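Local coordinates for protein putative phosphomannomutase (PDB 1TUO) that probably acts as a magnesium-dependent sugar phosphate mutase of the phosphohexose mutase family, moving a phosphate group between two positions of its substrate, at residues Asp56-Ala61 / Asn111-Leu116; Lys319-Leu323 / Gly338-Pro344. All blocks are in the same frame, centred on the assembly; numbering follows the deposited sequence.

Contact 1 of 2, residues Asp56-Ala61 / Asn111-Leu116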
loop_
_atom_site.group_PDB
_atom_site.type_symbol
_atom_site.label_atom_id
_atom_site.label_comp_id
_atom_site.label_asym_id
_atom_site.label_seq_id
_atom_site.Cartn_x
_atom_site.Cartn_y
_atom_site.Cartn_z
ATOM N N ASP A 56 4.148 -12.669 -5.236
ATOM C CA ASP A 56 3.466 -12.818 -3.955
ATOM C C ASP A 56 2.979 -14.259 -3.792
ATOM O O ASP A 56 3.575 -15.167 -4.366
ATOM C CB ASP A 56 2.323 -11.803 -3.805
ATOM C CG ASP A 56 1.244 -11.942 -4.859
ATOM O OD1 ASP A 56 0.407 -11.016 -4.938
ATOM O OD2 ASP A 56 1.217 -12.953 -5.593
ATOM N N THR A 57 1.922 -14.474 -3.011
ATOM C CA THR A 57 1.437 -15.839 -2.788
ATOM C C THR A 57 0.305 -16.268 -3.705
ATOM O O THR A 57 -0.247 -17.360 -3.536
ATOM C CB THR A 57 0.941 -16.033 -1.342
ATOM O OG1 THR A 57 -0.241 -15.247 -1.137
ATOM C CG2 THR A 57 2.010 -15.599 -0.349
ATOM N N ARG A 58 -0.039 -15.432 -4.678
ATOM C CA ARG A 58 -1.124 -15.778 -5.596
ATOM C C ARG A 58 -0.812 -17.034 -6.395
ATOM O O ARG A 58 0.347 -17.379 -6.593
ATOM C CB ARG A 58 -1.419 -14.594 -6.511
ATOM C CG ARG A 58 -2.102 -13.476 -5.763
ATOM C CD ARG A 58 -2.177 -12.149 -6.507
ATOM N NE ARG A 58 -2.759 -11.158 -5.600
ATOM C CZ ARG A 58 -4.064 -10.949 -5.465
ATOM N NH1 ARG A 58 -4.931 -11.637 -6.201
ATOM N NH2 ARG A 58 -4.512 -10.102 -4.548
ATOM N N PHE A 59 -1.860 -17.731 -6.830
ATOM C CA PHE A 59 -1.692 -18.972 -7.576
ATOM C C PHE A 59 -0.841 -18.767 -8.832
ATOM O O PHE A 59 -1.110 -17.881 -9.636
ATOM C CB PHE A 59 -3.067 -19.542 -7.952
ATOM C CG PHE A 59 -3.019 -20.967 -8.438
ATOM C CD1 PHE A 59 -2.853 -22.018 -7.539
ATOM C CD2 PHE A 59 -3.131 -21.253 -9.795
ATOM C CE1 PHE A 59 -2.801 -23.347 -7.989
ATOM C CE2 PHE A 59 -3.079 -22.580 -10.255
ATOM C CZ PHE A 59 -2.913 -23.622 -9.352
ATOM N N LEU A 60 0.189 -19.597 -8.977
ATOM C CA LEU A 60 1.110 -19.540 -10.110
ATOM C C LEU A 60 1.963 -18.275 -10.177
ATOM O O LEU A 60 2.721 -18.099 -11.130
ATOM C CB LEU A 60 0.358 -19.697 -11.438
ATOM C CG LEU A 60 -0.107 -21.108 -11.814
ATOM C CD1 LEU A 60 -0.992 -21.025 -13.047
ATOM C CD2 LEU A 60 1.100 -22.007 -12.070
ATOM N N ALA A 61 1.869 -17.401 -9.176
ATOM C CA ALA A 61 2.677 -16.178 -9.216
ATOM C C ALA A 61 4.154 -16.547 -9.314
ATOM O O ALA A 61 4.938 -15.883 -10.011
ATOM C CB ALA A 61 2.425 -15.330 -7.971
ATOM N N ASN A 111 -6.452 -7.277 -4.459
ATOM C CA ASN A 111 -7.572 -7.767 -5.253
ATOM C C ASN A 111 -7.965 -9.217 -5.001
ATOM O O ASN A 111 -7.216 -9.984 -4.402
ATOM C CB ASN A 111 -7.270 -7.572 -6.736
ATOM C CG ASN A 111 -7.288 -6.118 -7.136
ATOM O OD1 ASN A 111 -8.272 -5.412 -6.900
ATOM N ND2 ASN A 111 -6.207 -5.656 -7.748
ATOM N N PRO A 112 -9.169 -9.606 -5.453
ATOM C CA PRO A 112 -9.639 -10.978 -5.266
ATOM C C PRO A 112 -8.612 -11.976 -5.808
ATOM O O PRO A 112 -7.840 -11.657 -6.715
ATOM C CB PRO A 112 -10.956 -10.993 -6.036
ATOM C CG PRO A 112 -11.475 -9.595 -5.806
ATOM C CD PRO A 112 -10.223 -8.761 -6.042
ATOM N N PRO A 113 -8.616 -13.207 -5.276
ATOM C CA PRO A 113 -7.714 -14.307 -5.635
ATOM C C PRO A 113 -7.499 -14.621 -7.116
ATOM O O PRO A 113 -6.400 -15.010 -7.513
ATOM C CB PRO A 113 -8.322 -15.502 -4.902
ATOM C CG PRO A 113 -8.967 -14.897 -3.726
ATOM C CD PRO A 113 -9.608 -13.657 -4.282
ATOM N N GLN A 114 -8.542 -14.473 -7.924
ATOM C CA GLN A 114 -8.435 -14.799 -9.342
ATOM C C GLN A 114 -7.580 -13.838 -10.161
ATOM O O GLN A 114 -7.256 -14.134 -11.307
ATOM C CB GLN A 114 -9.828 -14.897 -9.988
ATOM C CG GLN A 114 -10.616 -13.599 -9.984
ATOM C CD GLN A 114 -11.458 -13.432 -8.737
ATOM O OE1 GLN A 114 -11.068 -13.856 -7.649
ATOM N NE2 GLN A 114 -12.621 -12.803 -8.888
ATOM N N TYR A 115 -7.207 -12.702 -9.578
ATOM C CA TYR A 115 -6.398 -11.724 -10.301
ATOM C C TYR A 115 -4.904 -11.821 -10.063
ATOM O O TYR A 115 -4.453 -12.227 -8.998
ATOM C CB TYR A 115 -6.803 -10.293 -9.937
ATOM C CG TYR A 115 -8.199 -9.916 -10.344
ATOM C CD1 TYR A 115 -9.273 -10.110 -9.476
ATOM C CD2 TYR A 115 -8.451 -9.364 -11.600
ATOM C CE1 TYR A 115 -10.567 -9.759 -9.851
ATOM C CE2 TYR A 115 -9.738 -9.012 -11.985
ATOM C CZ TYR A 115 -10.789 -9.211 -11.108
ATOM O OH TYR A 115 -12.064 -8.859 -11.488
ATOM N N LEU A 116 -4.148 -11.430 -11.080
ATOM C CA LEU A 116 -2.699 -11.380 -10.985
ATOM C C LEU A 116 -2.306 -10.232 -11.910
ATOM O O LEU A 116 -3.125 -9.736 -12.689
ATOM C CB LEU A 116 -2.065 -12.709 -11.413
ATOM C CG LEU A 116 -0.623 -13.012 -10.964
ATOM C CD1 LEU A 116 -0.273 -12.296 -9.663
ATOM C CD2 LEU A 116 -0.457 -14.519 -10.798
HETATM O O HOH W 1 -4.303 -16.467 -6.076
#

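Contact 2 of 2, residues Lys319-Leu323 / Gly338-Pro344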
loop_
_atom_site.group_PDB
_atom_site.type_symbol
_atom_site.label_atom_id
_atom_site.label_comp_id
_atom_site.label_asym_id
_atom_site.label_seq_id
_atom_site.Cartn_x
_atom_site.Cartn_y
_atom_site.Cartn_z
ATOM N N LYS A 319 4.912 9.516 -5.347
ATOM C CA LYS A 319 6.313 9.207 -5.600
ATOM C C LYS A 319 7.022 10.406 -6.231
ATOM O O LYS A 319 8.131 10.756 -5.829
ATOM C CB LYS A 319 6.429 7.983 -6.519
ATOM C CG LYS A 319 7.843 7.698 -7.019
ATOM C CD LYS A 319 7.946 6.260 -7.527
ATOM C CE LYS A 319 9.228 6.037 -8.325
ATOM N NZ LYS A 319 9.142 6.668 -9.677
ATOM N N GLU A 320 6.380 11.043 -7.205
ATOM C CA GLU A 320 6.987 12.205 -7.855
ATOM C C GLU A 320 7.364 13.249 -6.808
ATOM O O GLU A 320 8.469 13.796 -6.831
ATOM C CB GLU A 320 6.030 12.835 -8.875
ATOM C CG GLU A 320 6.646 14.028 -9.621
ATOM C CD GLU A 320 5.738 14.591 -10.706
ATOM O OE1 GLU A 320 4.810 15.366 -10.381
ATOM O OE2 GLU A 320 5.957 14.249 -11.887
ATOM N N GLU A 321 6.452 13.516 -5.880
ATOM C CA GLU A 321 6.716 14.507 -4.843
ATOM C C GLU A 321 7.800 14.067 -3.863
ATOM O O GLU A 321 8.602 14.884 -3.414
ATOM C CB GLU A 321 5.418 14.858 -4.108
ATOM C CG GLU A 321 4.402 15.544 -5.019
ATOM C CD GLU A 321 5.037 16.655 -5.855
ATOM O OE1 GLU A 321 5.057 16.541 -7.100
ATOM O OE2 GLU A 321 5.530 17.639 -5.261
ATOM N N PHE A 322 7.829 12.779 -3.530
ATOM C CA PHE A 322 8.849 12.261 -2.620
ATOM C C PHE A 322 10.242 12.527 -3.189
ATOM O O PHE A 322 11.152 12.956 -2.475
ATOM C CB PHE A 322 8.680 10.751 -2.446
ATOM C CG PHE A 322 7.774 10.354 -1.313
ATOM C CD1 PHE A 322 6.760 11.196 -0.872
ATOM C CD2 PHE A 322 7.910 9.097 -0.721
ATOM C CE1 PHE A 322 5.891 10.799 0.140
ATOM C CE2 PHE A 322 7.045 8.686 0.293
ATOM C CZ PHE A 322 6.030 9.539 0.724
ATOM N N LEU A 323 10.399 12.264 -4.482
ATOM C CA LEU A 323 11.684 12.449 -5.142
ATOM C C LEU A 323 12.154 13.905 -5.105
ATOM O O LEU A 323 13.323 14.189 -5.366
ATOM C CB LEU A 323 11.611 11.917 -6.579
ATOM C CG LEU A 323 11.315 10.409 -6.668
ATOM C CD1 LEU A 323 11.220 9.973 -8.122
ATOM C CD2 LEU A 323 12.409 9.625 -5.953
ATOM N N GLY A 338 3.810 5.754 2.550
ATOM C CA GLY A 338 5.204 5.755 2.148
ATOM C C GLY A 338 6.024 6.682 3.030
ATOM O O GLY A 338 5.521 7.684 3.540
ATOM N N TYR A 339 7.295 6.339 3.198
ATOM C CA TYR A 339 8.219 7.103 4.029
ATOM C C TYR A 339 9.423 7.435 3.151
ATOM O O TYR A 339 10.260 6.577 2.869
ATOM C CB TYR A 339 8.607 6.243 5.232
ATOM C CG TYR A 339 7.379 5.689 5.924
ATOM C CD1 TYR A 339 6.624 6.478 6.801
ATOM C CD2 TYR A 339 6.915 4.408 5.630
ATOM C CE1 TYR A 339 5.435 5.999 7.361
ATOM C CE2 TYR A 339 5.734 3.925 6.177
ATOM C CZ TYR A 339 4.997 4.721 7.039
ATOM O OH TYR A 339 3.819 4.231 7.563
ATOM N N PRO A 340 9.515 8.697 2.705
ATOM C CA PRO A 340 10.581 9.214 1.840
ATOM C C PRO A 340 12.026 8.803 2.129
ATOM O O PRO A 340 12.754 8.420 1.211
ATOM C CB PRO A 340 10.369 10.735 1.891
ATOM C CG PRO A 340 9.624 10.954 3.178
ATOM C CD PRO A 340 8.674 9.798 3.209
ATOM N N GLU A 341 12.449 8.872 3.387
ATOM C CA GLU A 341 13.821 8.509 3.722
ATOM C C GLU A 341 14.093 7.010 3.605
ATOM O O GLU A 341 15.237 6.569 3.719
ATOM C CB GLU A 341 14.176 9.016 5.127
ATOM C CG GLU A 341 12.994 9.162 6.077
ATOM C CD GLU A 341 12.165 8.046 6.671
ATOM O OE1 GLU A 341 12.983 7.153 6.844
ATOM O OE2 GLU A 341 11.018 8.000 7.110
ATOM N N HIS A 342 13.035 6.242 3.352
ATOM C CA HIS A 342 13.114 4.789 3.210
ATOM C C HIS A 342 13.078 4.396 1.728
ATOM O O HIS A 342 14.102 4.055 1.136
ATOM C CB HIS A 342 11.940 4.156 3.976
ATOM C CG HIS A 342 11.781 2.678 3.771
ATOM N ND1 HIS A 342 12.807 1.778 3.961
ATOM C CD2 HIS A 342 10.692 1.941 3.440
ATOM C CE1 HIS A 342 12.359 0.551 3.757
ATOM N NE2 HIS A 342 11.077 0.623 3.440
ATOM N N LEU A 343 11.887 4.445 1.142
ATOM C CA LEU A 343 11.682 4.100 -0.264
ATOM C C LEU A 343 10.480 4.891 -0.769
ATOM O O LEU A 343 9.550 5.155 -0.009
ATOM C CB LEU A 343 11.354 2.609 -0.427
ATOM C CG LEU A 343 12.395 1.494 -0.295
ATOM C CD1 LEU A 343 11.672 0.152 -0.295
ATOM C CD2 LEU A 343 13.392 1.558 -1.438
ATOM N N PRO A 344 10.498 5.295 -2.048
ATOM C CA PRO A 344 9.378 6.047 -2.621
ATOM C C PRO A 344 8.369 4.985 -3.020
ATOM O O PRO A 344 8.029 4.836 -4.198
ATOM C CB PRO A 344 10.011 6.734 -3.825
ATOM C CG PRO A 344 11.021 5.718 -4.280
ATOM C CD PRO A 344 11.646 5.270 -2.974
#

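Contact 1 of 2, residues Asp56-Ala61 / Asn111-Leu116
Arg58 reaches from the loop after strand 50-55 across to Asn111-Leu116 and ends among three of its backbone carbonyls. Its CG stands anti to its own carbonyl carbon (chi1 -72°), and from there the chain runs extended to NE. CB lies 4.1 Å from CD1 of Leu116, whose side chain slides past in the reverse direction. CD continues over the same methyl and comes within 3.4 Å of Tyr115 O. NE makes a weak bond of 3.2 Å to Asp56 OD1, part of a salt bridge; the firmer partner of that oxygen is the hydroxyl of Thr107. At the tip NH2 gives a nearly straight bond to Asn111 O, 2.7 Å long at 169° and in the guanidinium plane, and also serves Ser109 O. NH1 is shared: it meets Pro112 O at 3.0 Å, in its own plane but from above that carbonyl, and Tyr115 O at 2.9 Å along a more bent path. Tyr115 N approaches Pro112 O from the other face, closing the type I turn Pro112-Tyr115 that the arginine grips. With an alanine here, the carbonyls of Asn111 and Tyr115 would lose these donors and Asp56 its charged mate, and the loop would probably be freer to shift. Asp56 OD2 takes the backbone N of Arg58 in an Asx turn, which anchors the root of the arginine. A water bridges Phe59 N and Pro113 O, while CD2 of Leu116 packs 3.9 Å from Ala61 CA at the start of helix 61-75. The sequence Thr-Ala-Ser-His-Asn-Pro ending at Pro112 matches the phosphoserine loop of this family, with Ser109 the serine likely to carry the phosphate; by holding the carbonyls of Ser109 and Asn111, Arg58 probably fixes the backbone of that loop in alpha/beta/alpha domain I.

Contact 2 of 2, residues Lys319-Leu323 / Gly338-Pro344
Chi1 of -90° and chi2 of 27° swing the Phe322 ring out from helix 315-322 and lay it against Pro340, while Lys319, with CG anti to its backbone N (chi1 171°), runs beside Pro344. Pro340 covers one face of the phenyl ring. Its CD sits 3.9 Å from the ring centroid in a CH-pi contact, and its CB lies over the same face, also displaced from the centre. The rim itself faces backbone: CZ is 3.4 Å from Gly338 O, CE2 looks toward Tyr339 N, and Leu343 O lies more distantly by CD2. Gly338 is a close fit, since a beta carbon pointing from it would come to 3.1 Å from CE2. The chain between Pro340 and Pro344 folds back on itself, and Tyr339 O ties this bend by accepting His342 N at 2.8 Å and Leu343 N at 3.2 Å from opposite faces of its plane. Pro344 is thereby brought to the helix, where its CB meets CG of Lys319 at 4.0 Å and, less closely, CD2 of Leu323. Beyond this apolar stem the ammonium of Lys319 leaves the contact for a salt bridge with Asp122. Tyr339 points the other way, its ring on helices 267-280 and 348-362 and its hydroxyl bonded to Thr351, so the edge strand 337-339 is covered from both sides. No hydrogen bond joins Lys319-Leu323 to Gly338-Pro344. Cohesion therefore rests on ring, proline and methylene surfaces, with the slightly positive ring edge probably suited to the carbonyl oxygens around it. The price is Pro344 O, buried without a polar partner; from Lys319-Leu323 its closest neighbour is CD of Lys319, at 3.6 Å.

Contact 1 closes before contact 2 opens along the chain: 56-61 and 111-116 belong to alpha/beta/alpha domain I, 319-323 and 338-344 to domain III. Their centres lie 27 Å apart on opposite sides of the chain's centre, and their nearest atoms stay about 16 Å from each other. No sheet is common to both, yet strand 115-122 connects them: it starts within contact 1 and ends at Asp122, the salt-bridge partner of Lys319 in contact 2. Thr124 and Arg96 of domain I also touch Pro344. Contact 1 thus probably steadies the presumed phosphoserine loop, whereas contact 2 lies where domain III abuts domain I.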